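Local coordinates for protein LP04448p (Drosophila melanogaster, PDB 2QK2) that probably binds tubulin through this second TOG domain, as expected of an XMAP215/Dis1 family protein that tracks growing microtubule plus ends, at residues L203-G208 and E232-K237. Residues are numbered along the deposited sequence; the frame is centred on the assembly and turned at random.
Sequences LIKLMG and EKAEIK
Where the final helix of this TOG domain, 221-233, gives way to an extended tail, a single lysine from the end of helix 190-207 shows how one long side chain can serve both as hydrocarbon and as cation. Lys-205 leaves its helix pointing at the tail, then bends at chi2 (-64°) and again at chi4, so that its chain runs alongside Ala-234 and its tip turns to the backbone. On the way, CG of Lys-205 packs on CB of Ala-234 at 3.7 Å. The ammonium NZ of Lys-205 then donates to O of Ala-234 at 2.9 Å, in the carbonyl plane with a C=O...N angle of 153°. A second carbonyl, that of Gln-231, accepts from the same nitrogen, so two bonds grip the ammonium group, whose positive charge would probably offset the partial negative charge at the C-terminal end of helix 221-233. An alanine here would remove both bonds and the packing of CG on Ala-234, and would probably loosen the tail where it leaves the helix.

Two residues beyond Ala-234, Ile-236 packs on helix 190-207. Its CD1 lies 3.9 Å from CB of Leu-206 and 4.1 Å from CB of Lys-205, while CG2 meets CD1 of Leu-206 at 3.7 Å, the two side chains crossing at about a right angle. Leu-206 also touches Pro-166. The result is a lysine of helix 190-207 bonding the carbonyls where helix 221-233 ends and the tail begins, joined to apolar packing of the extended tail on helix 190-207, at the C-terminal end of this helical, HEAT-repeat TOG domain.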
ATOM      1  N   LEU A 203       5.399   9.400 -12.420  1.00 23.69           N
ATOM      2  CA  LEU A 203       5.925  10.590 -11.770  1.00 24.52           C
ATOM      3  C   LEU A 203       5.992  11.761 -12.749  1.00 26.19           C
ATOM      4  O   LEU A 203       5.694  12.896 -12.381  1.00 26.38           O
ATOM      5  CB  LEU A 203       7.318  10.322 -11.203  1.00 24.29           C
ATOM      6  CG  LEU A 203       7.969  11.507 -10.484  1.00 27.64           C
ATOM      7  CD1 LEU A 203       7.123  11.898  -9.270  1.00 28.00           C
ATOM      8  CD2 LEU A 203       9.381  11.136 -10.050  1.00 29.91           C
ATOM      9  N   ILE A 204       6.393  11.487 -13.990  1.00 25.88           N
ATOM     10  CA  ILE A 204       6.483  12.534 -15.008  1.00 27.56           C
ATOM     11  C   ILE A 204       5.074  13.000 -15.375  1.00 28.44           C
ATOM     12  O   ILE A 204       4.825  14.200 -15.554  1.00 27.25           O
ATOM     13  CB  ILE A 204       7.192  12.028 -16.296  1.00 28.64           C
ATOM     14  CG1 ILE A 204       8.628  11.597 -15.979  1.00 27.96           C
ATOM     15  CG2 ILE A 204       7.206  13.131 -17.342  1.00 30.98           C
ATOM     16  CD1 ILE A 204       9.383  11.072 -17.193  1.00 29.24           C
ATOM     17  N   LYS A 205       4.158  12.043 -15.488  1.00 28.75           N
ATOM     18  CA  LYS A 205       2.765  12.340 -15.799  1.00 31.10           C
ATOM     19  C   LYS A 205       2.200  13.331 -14.781  1.00 31.55           C
ATOM     20  O   LYS A 205       1.483  14.263 -15.138  1.00 34.11           O
ATOM     21  CB  LYS A 205       1.928  11.059 -15.755  1.00 32.33           C
ATOM     22  CG  LYS A 205       1.139  10.782 -17.020  1.00 38.00           C
ATOM     23  CD  LYS A 205       0.091  11.847 -17.284  1.00 39.73           C
ATOM     24  CE  LYS A 205      -0.376  11.798 -18.739  1.00 40.67           C
ATOM     25  NZ  LYS A 205      -0.692  10.415 -19.220  1.00 39.61           N
ATOM     26  N   LEU A 206       2.538  13.136 -13.511  1.00 29.67           N
ATOM     27  CA  LEU A 206       2.041  14.002 -12.447  1.00 29.82           C
ATOM     28  C   LEU A 206       2.778  15.328 -12.266  1.00 30.33           C
ATOM     29  O   LEU A 206       2.147  16.370 -12.095  1.00 31.29           O
ATOM     30  CB  LEU A 206       2.067  13.256 -11.107  1.00 28.20           C
ATOM     31  CG  LEU A 206       1.594  14.042  -9.872  1.00 29.33           C
ATOM     32  CD1 LEU A 206       0.080  14.188  -9.918  1.00 29.48           C
ATOM     33  CD2 LEU A 206       2.012  13.322  -8.599  1.00 28.05           C
HETATM   34  N   MSE A 207       4.107  15.293 -12.290  1.00 29.08           N
HETATM   35  CA  MSE A 207       4.887  16.500 -12.062  1.00 30.14           C
HETATM   36  C   MSE A 207       5.283  17.287 -13.307  1.00 32.27           C
HETATM   37  O   MSE A 207       5.681  18.447 -13.197  1.00 31.77           O
HETATM   38  CB  MSE A 207       6.149  16.160 -11.257  1.00 29.54           C
HETATM   39  CG  MSE A 207       5.885  15.434  -9.939  1.00 32.09           C
HETATM   40 SE   MSE A 207       4.698  16.402  -8.736  1.00 33.33          SE
HETATM   41  CE  MSE A 207       5.939  17.734  -8.086  1.00 33.61           C
ATOM     42  N   GLY A 208       5.181  16.665 -14.479  1.00 32.94           N
ATOM     43  CA  GLY A 208       5.547  17.355 -15.706  1.00 34.24           C
ATOM     44  C   GLY A 208       6.961  17.056 -16.174  1.00 34.06           C
ATOM     45  O   GLY A 208       7.875  16.884 -15.366  1.00 32.24           O
ATOM     46  N   GLU A 232       2.798   7.609 -20.935  1.00 38.39           N
ATOM     47  CA  GLU A 232       1.629   7.744 -21.798  1.00 42.69           C
ATOM     48  C   GLU A 232       0.396   7.062 -21.236  1.00 43.22           C
ATOM     49  O   GLU A 232      -0.700   7.614 -21.288  1.00 43.55           O
ATOM     50  CB  GLU A 232       1.902   7.161 -23.188  1.00 43.68           C
ATOM     51  CG  GLU A 232       2.916   7.918 -24.016  1.00 48.00           C
ATOM     52  CD  GLU A 232       2.664   7.755 -25.507  1.00 50.51           C
ATOM     53  OE1 GLU A 232       2.415   6.611 -25.950  1.00 49.96           O
ATOM     54  OE2 GLU A 232       2.720   8.773 -26.234  1.00 50.53           O
ATOM     55  N   LYS A 233       0.586   5.857 -20.708  1.00 43.56           N
ATOM     56  CA  LYS A 233      -0.511   5.072 -20.157  1.00 44.77           C
ATOM     57  C   LYS A 233      -0.942   5.458 -18.745  1.00 44.85           C
ATOM     58  O   LYS A 233      -2.047   5.129 -18.322  1.00 44.93           O
ATOM     59  CB  LYS A 233      -0.139   3.593 -20.201  1.00 45.90           C
ATOM     60  CG  LYS A 233       0.235   3.130 -21.596  1.00 49.69           C
ATOM     61  CD  LYS A 233       0.529   1.645 -21.638  1.00 53.08           C
ATOM     62  CE  LYS A 233       0.852   1.197 -23.053  1.00 55.26           C
ATOM     63  NZ  LYS A 233       1.073  -0.274 -23.126  1.00 58.02           N
ATOM     64  N   ALA A 234      -0.079   6.155 -18.016  1.00 44.38           N
ATOM     65  CA  ALA A 234      -0.407   6.566 -16.658  1.00 44.81           C
ATOM     66  C   ALA A 234      -1.621   7.492 -16.641  1.00 45.92           C
ATOM     67  O   ALA A 234      -1.744   8.379 -17.487  1.00 45.61           O
ATOM     68  CB  ALA A 234       0.789   7.266 -16.022  1.00 42.80           C
ATOM     69  N   GLU A 235      -2.512   7.277 -15.676  1.00 47.02           N
ATOM     70  CA  GLU A 235      -3.710   8.100 -15.527  1.00 48.98           C
ATOM     71  C   GLU A 235      -3.737   8.745 -14.147  1.00 49.18           C
ATOM     72  O   GLU A 235      -3.900   8.052 -13.144  1.00 49.58           O
ATOM     73  CB  GLU A 235      -4.972   7.253 -15.691  1.00 52.22           C
ATOM     74  CG  GLU A 235      -5.107   6.559 -17.030  1.00 58.55           C
ATOM     75  CD  GLU A 235      -6.422   5.809 -17.160  1.00 62.41           C
ATOM     76  OE1 GLU A 235      -6.688   4.922 -16.318  1.00 63.56           O
ATOM     77  OE2 GLU A 235      -7.190   6.108 -18.102  1.00 64.88           O
ATOM     78  N   ILE A 236      -3.577  10.063 -14.091  1.00 49.28           N
ATOM     79  CA  ILE A 236      -3.608  10.765 -12.815  1.00 51.00           C
ATOM     80  C   ILE A 236      -5.067  10.972 -12.431  1.00 54.69           C
ATOM     81  O   ILE A 236      -5.772  11.794 -13.019  1.00 54.94           O
ATOM     82  CB  ILE A 236      -2.898  12.125 -12.900  1.00 48.71           C
ATOM     83  CG1 ILE A 236      -1.456  11.925 -13.374  1.00 48.26           C
ATOM     84  CG2 ILE A 236      -2.927  12.809 -11.539  1.00 49.29           C
ATOM     85  CD1 ILE A 236      -0.659  10.926 -12.551  1.00 42.73           C
ATOM     86  N   LYS A 237      -5.506  10.214 -11.435  1.00 58.01           N
ATOM     87  CA  LYS A 237      -6.884  10.251 -10.977  1.00 61.93           C
ATOM     88  C   LYS A 237      -7.264  11.423 -10.079  1.00 64.83           C
ATOM     89  O   LYS A 237      -8.423  11.547  -9.697  1.00 65.75           O
ATOM     90  CB  LYS A 237      -7.200   8.934 -10.273  1.00 62.22           C
ATOM     91  CG  LYS A 237      -6.948   7.724 -11.156  1.00 63.13           C
ATOM     92  CD  LYS A 237      -6.767   6.456 -10.343  1.00 65.23           C
ATOM     93  CE  LYS A 237      -6.513   5.257 -11.254  1.00 66.63           C
ATOM     94  NZ  LYS A 237      -5.360   5.467 -12.186  1.00 66.72           N
TER